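Local coordinates for protein iron-regulated transcriptional activator AFT2 (Saccharomyces cerevisiae, PDB 4LMG) that activates the iron regulon when iron is scarce by binding the iron-responsive element CACCC in yeast promoters, and loses DNA binding on dimerising with bound iron, at residues R40-S43 and S44-T47; K116-L119 and R120-D124. All coordinates share one frame; numbering follows the deposited sequence.

Contact 1 (40-43 with 44-47) and contact 2 (116-119 with 120-124) each lie in one continuous stretch of chain, contact 1 at a hairpin turn and contact 2 at a helix end. Contact 1 closes the hairpin of strands 36-42 and 45-50, and half of its residues are buried once the DNA is counted. Contact 2 ends helix 110-121 and is more exposed, with only Lys116 and Leu119 buried. Their centres lie 24 Å apart and they do not touch. In contact 1 Arg40, Ser41, Asp42, Lys45 and Thr47 reach bases or phosphates. In contact 2 the main polar links stay within the protein: a salt bridge along the helix and capping at its end.

Contact 1: R40-S43 and S44-T47; sequences RSDS and SKVT. With nucleotides of chain H; nucleotides of chain G.
Backbone bonds join Arg40 to Thr47 and Asp42 to Lys45, the two antiparallel hydrogen-bonded pairs of a beta hairpin. Thr47 N reaches Arg40 O at 2.8 Å, and Asp42 N reaches Lys45 O at 2.8 Å. The return bonds are weak. A type I turn from Asp42 to Lys45 closes the end. Asp42 CG sits between its backbone N and carbonyl carbon (chi1 62°), which brings OD1 back over the turn to accept from Ser44 N at 2.7 Å.

The other carboxylate oxygen serves the DNA. Asp42 OD2 accepts from N6 of DA2 of chain H at 3.1 Å, while Lys45 NZ donates to N7 of the same adenine at 2.7 Å. Together they read its major-groove edge. Arg40 bends at chi3 (-52°). N7 of DG3 of chain H lies in the guanidinium plane and accepts from both NE and NH2 of Arg40. NH2 is 3.0 Å from that N7.

Phosphates take further bonds. Thr47 OG1 donates to OP1 of DA2 of chain H at 2.9 Å, and Arg40 NH1 adds a weak bond to it. Ser41 OG donates to OP2 of DA11 of chain G at 2.6 Å.

Within this chain strand 36-42 is an edge strand of the sheet of the WRKY-GCM1 fold. Val46 of strand 45-50 bonds through its backbone to Ala79 of strand 76-82, and Ser44 in the turn to Tyr81.

Contact 2: K116-L119 and R120-D124; sequences KENL and RQKND
Glu117 and Arg120 form a salt bridge within the last turns of helix 110-121, and a Schellman motif ends the helix just beyond them. This is a local contact along a helix and round its C-terminal end.

Arg120 meets Glu117 side-on. Its NE and NH2 both bond to the single oxygen OE1, each at 2.8 Å. OE1 lies in the guanidinium plane, though the carboxylate itself is turned 58° from that plane. The Arg120 chain bends at chi3 (-68°) to bring this edge round, and one guanidinium face then lies over Lys116 O. Lys116 CG packs against Arg120 NH1 at 3.6 Å. Lys116 NZ turns to salt bridges with Glu135 and Asp132.

Asn118 lies between two later side chains. Its ND2 makes a weak bond of 3.4 Å to Gln121 OE1, with the two amide planes steeply inclined. Its OD1 faces the end of the extended Lys122 chain, 3.1 Å from NZ.

The backbone keeps helical bonds up to Lys122 N, which donates to Asn118 O at 2.9 Å. Asn123 then takes a positive phi (62°). The two Schellman bonds follow: Asn123 N to Arg120 O, and Asp124 N to Leu119 O at 3.0 Å.

Gln121 and Asn123 are DNA-binding residues, although in this complex the nearest atom of the contact is about 12 Å from the nucleic acid.

Asp124 caps the start of helix 125-139: its OD1 accepts from Ala127 N. Leu119 packs on Ala127 and Ile128, Arg120 on Ile128 and Lys116 on Phe131, so helix 125-139 lies against this end of helix 110-121.

Contact 1: R40-S43 and S44-T47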
loop_
_atom_site.group_PDB
_atom_site.type_symbol
_atom_site.label_atom_id
_atom_site.label_comp_id
_atom_site.label_asym_id
_atom_site.label_seq_id
_atom_site.Cartn_x
_atom_site.Cartn_y
_atom_site.Cartn_z
ATOM N N ARG A 40 -1.242 9.523 -2.222
ATOM C CA ARG A 40 -2.591 9.008 -2.045
ATOM C C ARG A 40 -3.426 9.297 -3.283
ATOM O O ARG A 40 -3.237 10.316 -3.941
ATOM C CB ARG A 40 -3.229 9.674 -0.827
ATOM C CG ARG A 40 -4.692 9.359 -0.607
ATOM C CD ARG A 40 -5.225 10.131 0.590
ATOM N NE ARG A 40 -4.395 9.932 1.775
ATOM C CZ ARG A 40 -3.401 10.736 2.140
ATOM N NH1 ARG A 40 -3.110 11.805 1.410
ATOM N NH2 ARG A 40 -2.697 10.471 3.232
ATOM N N SER A 41 -4.345 8.395 -3.606
ATOM C CA SER A 41 -5.281 8.645 -4.695
ATOM C C SER A 41 -6.640 7.992 -4.465
ATOM O O SER A 41 -6.749 6.963 -3.792
ATOM C CB SER A 41 -4.703 8.178 -6.030
ATOM O OG SER A 41 -4.685 6.763 -6.112
ATOM N N ASP A 42 -7.672 8.624 -5.013
ATOM C CA ASP A 42 -8.993 8.027 -5.149
ATOM C C ASP A 42 -9.550 8.485 -6.494
ATOM O O ASP A 42 -8.866 9.186 -7.235
ATOM C CB ASP A 42 -9.913 8.414 -3.982
ATOM C CG ASP A 42 -10.156 9.910 -3.892
ATOM O OD1 ASP A 42 -10.567 10.512 -4.904
ATOM O OD2 ASP A 42 -9.940 10.487 -2.804
ATOM N N SER A 43 -10.776 8.094 -6.821
ATOM C CA SER A 43 -11.313 8.368 -8.154
ATOM C C SER A 43 -11.412 9.857 -8.508
ATOM O O SER A 43 -11.493 10.212 -9.684
ATOM C CB SER A 43 -12.667 7.681 -8.350
ATOM O OG SER A 43 -12.500 6.287 -8.547
ATOM N N SER A 44 -11.395 10.722 -7.501
ATOM C CA SER A 44 -11.574 12.151 -7.742
ATOM C C SER A 44 -10.513 13.026 -7.079
ATOM O O SER A 44 -10.721 14.225 -6.906
ATOM C CB SER A 44 -12.967 12.596 -7.288
ATOM O OG SER A 44 -13.977 11.890 -7.984
ATOM N N LYS A 45 -9.381 12.432 -6.714
ATOM C CA LYS A 45 -8.297 13.190 -6.095
ATOM C C LYS A 45 -6.987 12.413 -6.062
ATOM O O LYS A 45 -6.959 11.233 -5.709
ATOM C CB LYS A 45 -8.671 13.610 -4.673
ATOM C CG LYS A 45 -7.533 14.275 -3.916
ATOM C CD LYS A 45 -7.895 14.516 -2.462
ATOM C CE LYS A 45 -8.124 13.208 -1.719
ATOM N NZ LYS A 45 -8.547 13.458 -0.313
ATOM N N VAL A 46 -5.903 13.086 -6.430
ATOM C CA VAL A 46 -4.571 12.503 -6.335
ATOM C C VAL A 46 -3.621 13.491 -5.675
ATOM O O VAL A 46 -3.547 14.655 -6.070
ATOM C CB VAL A 46 -4.012 12.123 -7.713
ATOM C CG1 VAL A 46 -2.726 11.321 -7.551
ATOM C CG2 VAL A 46 -5.041 11.336 -8.500
ATOM N N THR A 47 -2.907 13.026 -4.658
ATOM C CA THR A 47 -1.924 13.855 -3.977
ATOM C C THR A 47 -0.521 13.348 -4.280
ATOM O O THR A 47 -0.233 12.164 -4.131
ATOM C CB THR A 47 -2.142 13.862 -2.456
ATOM O OG1 THR A 47 -3.429 14.418 -2.162
ATOM C CG2 THR A 47 -1.071 14.694 -1.772
ATOM P P DA H 2 -5.125 14.640 1.482
ATOM O OP1 DA H 2 -4.964 13.802 0.271
ATOM O OP2 DA H 2 -6.081 15.769 1.452
ATOM O "O5'" DA H 2 -5.482 13.671 2.714
ATOM C "C5'" DA H 2 -5.094 14.017 4.046
ATOM C "C4'" DA H 2 -5.903 13.306 5.126
ATOM O "O4'" DA H 2 -7.201 12.898 4.621
ATOM C "C3'" DA H 2 -5.273 12.055 5.728
ATOM O "O3'" DA H 2 -5.560 12.021 7.119
ATOM C "C2'" DA H 2 -5.967 10.910 4.998
ATOM C "C1'" DA H 2 -7.333 11.495 4.647
ATOM N N9 DA H 2 -7.781 11.082 3.326
ATOM C C8 DA H 2 -7.845 11.854 2.203
ATOM N N7 DA H 2 -8.282 11.212 1.146
ATOM C C5 DA H 2 -8.517 9.931 1.609
ATOM C C6 DA H 2 -8.990 8.769 0.976
ATOM N N6 DA H 2 -9.320 8.725 -0.317
ATOM N N1 DA H 2 -9.107 7.655 1.726
ATOM C C2 DA H 2 -8.772 7.709 3.021
ATOM N N3 DA H 2 -8.319 8.744 3.726
ATOM C C4 DA H 2 -8.211 9.832 2.951
ATOM P P DA G 11 -2.328 4.402 -7.266
ATOM O OP1 DA G 11 -1.293 3.767 -8.111
ATOM O OP2 DA G 11 -2.848 5.741 -7.624
ATOM O "O5'" DA G 11 -3.585 3.423 -7.144
ATOM C "C5'" DA G 11 -3.372 2.034 -6.967
ATOM C "C4'" DA G 11 -4.354 1.427 -5.977
ATOM O "O4'" DA G 11 -3.972 1.760 -4.616
ATOM C "C3'" DA G 11 -5.821 1.823 -6.111
ATOM O "O3'" DA G 11 -6.540 0.625 -5.839
ATOM C "C2'" DA G 11 -5.986 2.903 -5.037
ATOM C "C1'" DA G 11 -5.024 2.429 -3.949
ATOM N N9 DA G 11 -4.403 3.480 -3.143
ATOM C C8 DA G 11 -4.002 4.722 -3.556
ATOM N N7 DA G 11 -3.462 5.446 -2.600
ATOM C C5 DA G 11 -3.503 4.620 -1.487
ATOM C C6 DA G 11 -3.085 4.796 -0.150
ATOM N N6 DA G 11 -2.509 5.912 0.309
ATOM N N1 DA G 11 -3.279 3.771 0.707
ATOM C C2 DA G 11 -3.849 2.649 0.251
ATOM N N3 DA G 11 -4.281 2.369 -0.977
ATOM C C4 DA G 11 -4.078 3.405 -1.808
ATOM P P DG H 3 -4.405 11.660 8.174
ATOM O OP1 DG H 3 -4.718 12.351 9.444
ATOM O OP2 DG H 3 -3.100 11.882 7.515
ATOM O "O5'" DG H 3 -4.587 10.084 8.404
ATOM C "C5'" DG H 3 -5.734 9.627 9.113
ATOM C "C4'" DG H 3 -5.867 8.112 9.124
ATOM O "O4'" DG H 3 -6.149 7.602 7.796
ATOM C "C3'" DG H 3 -4.664 7.314 9.612
ATOM O "O3'" DG H 3 -5.196 6.197 10.295
ATOM C "C2'" DG H 3 -3.959 6.929 8.314
ATOM C "C1'" DG H 3 -5.148 6.685 7.392
ATOM N N9 DG H 3 -4.921 6.962 5.979
ATOM C C8 DG H 3 -4.206 7.997 5.432
ATOM N N7 DG H 3 -4.204 7.989 4.127
ATOM C C5 DG H 3 -4.976 6.886 3.791
ATOM C C6 DG H 3 -5.332 6.371 2.522
ATOM O O6 DG H 3 -5.029 6.802 1.401
ATOM N N1 DG H 3 -6.129 5.233 2.635
ATOM C C2 DG H 3 -6.529 4.664 3.821
ATOM N N2 DG H 3 -7.295 3.566 3.729
ATOM N N3 DG H 3 -6.201 5.137 5.014
ATOM C C4 DG H 3 -5.428 6.246 4.920
#

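Contact 2: K116-L119 and R120-D124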
loop_
_atom_site.group_PDB
_atom_site.type_symbol
_atom_site.label_atom_id
_atom_site.label_comp_id
_atom_site.label_asym_id
_atom_site.label_seq_id
_atom_site.Cartn_x
_atom_site.Cartn_y
_atom_site.Cartn_z
ATOM N N LYS A 116 10.553 7.199 -19.252
ATOM C CA LYS A 116 11.132 7.408 -20.571
ATOM C C LYS A 116 10.590 6.395 -21.574
ATOM O O LYS A 116 10.295 6.738 -22.718
ATOM C CB LYS A 116 12.657 7.312 -20.497
ATOM C CG LYS A 116 13.369 7.871 -21.711
ATOM C CD LYS A 116 13.166 9.370 -21.823
ATOM C CE LYS A 116 13.836 9.916 -23.071
ATOM N NZ LYS A 116 15.261 9.492 -23.160
ATOM N N GLU A 117 10.460 5.144 -21.140
ATOM C CA GLU A 117 9.944 4.086 -22.005
ATOM C C GLU A 117 8.466 4.304 -22.326
ATOM O O GLU A 117 7.995 3.949 -23.408
ATOM C CB GLU A 117 10.152 2.714 -21.360
ATOM C CG GLU A 117 9.557 1.549 -22.144
ATOM C CD GLU A 117 10.339 1.217 -23.407
ATOM O OE1 GLU A 117 11.241 1.995 -23.780
ATOM O OE2 GLU A 117 10.052 0.170 -24.026
ATOM N N ASN A 118 7.736 4.884 -21.380
ATOM C CA ASN A 118 6.325 5.183 -21.591
ATOM C C ASN A 118 6.135 6.223 -22.696
ATOM O O ASN A 118 5.221 6.114 -23.515
ATOM C CB ASN A 118 5.675 5.647 -20.288
ATOM C CG ASN A 118 4.216 6.014 -20.464
ATOM O OD1 ASN A 118 3.844 7.186 -20.384
ATOM N ND2 ASN A 118 3.378 5.012 -20.712
ATOM N N LEU A 119 7.010 7.223 -22.716
ATOM C CA LEU A 119 7.003 8.227 -23.774
ATOM C C LEU A 119 7.179 7.566 -25.134
ATOM O O LEU A 119 6.465 7.883 -26.086
ATOM C CB LEU A 119 8.120 9.247 -23.557
ATOM C CG LEU A 119 8.082 10.065 -22.267
ATOM C CD1 LEU A 119 9.318 10.947 -22.165
ATOM C CD2 LEU A 119 6.809 10.900 -22.198
ATOM N N ARG A 120 8.138 6.649 -25.220
ATOM C CA ARG A 120 8.389 5.929 -26.463
ATOM C C ARG A 120 7.175 5.101 -26.858
ATOM O O ARG A 120 6.790 5.070 -28.025
ATOM C CB ARG A 120 9.631 5.044 -26.344
ATOM C CG ARG A 120 10.942 5.807 -26.467
ATOM C CD ARG A 120 12.131 4.863 -26.510
ATOM N NE ARG A 120 12.324 4.174 -25.238
ATOM C CZ ARG A 120 13.178 4.565 -24.298
ATOM N NH1 ARG A 120 13.931 5.643 -24.490
ATOM N NH2 ARG A 120 13.286 3.877 -23.169
ATOM N N GLN A 121 6.572 4.436 -25.879
ATOM C CA GLN A 121 5.354 3.672 -26.116
ATOM C C GLN A 121 4.271 4.562 -26.715
ATOM O O GLN A 121 3.613 4.183 -27.682
ATOM C CB GLN A 121 4.853 3.040 -24.817
ATOM C CG GLN A 121 5.753 1.953 -24.260
ATOM C CD GLN A 121 5.324 1.504 -22.876
ATOM O OE1 GLN A 121 4.466 2.124 -22.249
ATOM N NE2 GLN A 121 5.923 0.421 -22.392
ATOM N N LYS A 122 4.099 5.749 -26.141
ATOM C CA LYS A 122 3.059 6.679 -26.579
ATOM C C LYS A 122 3.449 7.464 -27.830
ATOM O O LYS A 122 2.666 8.275 -28.325
ATOM C CB LYS A 122 2.712 7.659 -25.455
ATOM C CG LYS A 122 2.106 7.019 -24.219
ATOM C CD LYS A 122 1.880 8.063 -23.135
ATOM C CE LYS A 122 1.213 7.462 -21.908
ATOM N NZ LYS A 122 1.062 8.467 -20.817
ATOM N N ASN A 123 4.657 7.229 -28.332
ATOM C CA ASN A 123 5.144 7.929 -29.517
ATOM C C ASN A 123 5.233 9.438 -29.313
ATOM O O ASN A 123 5.085 10.210 -30.260
ATOM C CB ASN A 123 4.264 7.620 -30.731
ATOM C CG ASN A 123 4.293 6.154 -31.114
ATOM O OD1 ASN A 123 5.338 5.505 -31.049
ATOM N ND2 ASN A 123 3.143 5.623 -31.515
ATOM N N ASP A 124 5.472 9.856 -28.074
ATOM C CA ASP A 124 5.596 11.274 -27.760
ATOM C C ASP A 124 6.945 11.801 -28.237
ATOM O O ASP A 124 7.866 11.994 -27.442
ATOM C CB ASP A 124 5.432 11.507 -26.259
ATOM C CG ASP A 124 5.244 12.972 -25.915
ATOM O OD1 ASP A 124 5.670 13.830 -26.717
ATOM O OD2 ASP A 124 4.670 13.265 -24.843
#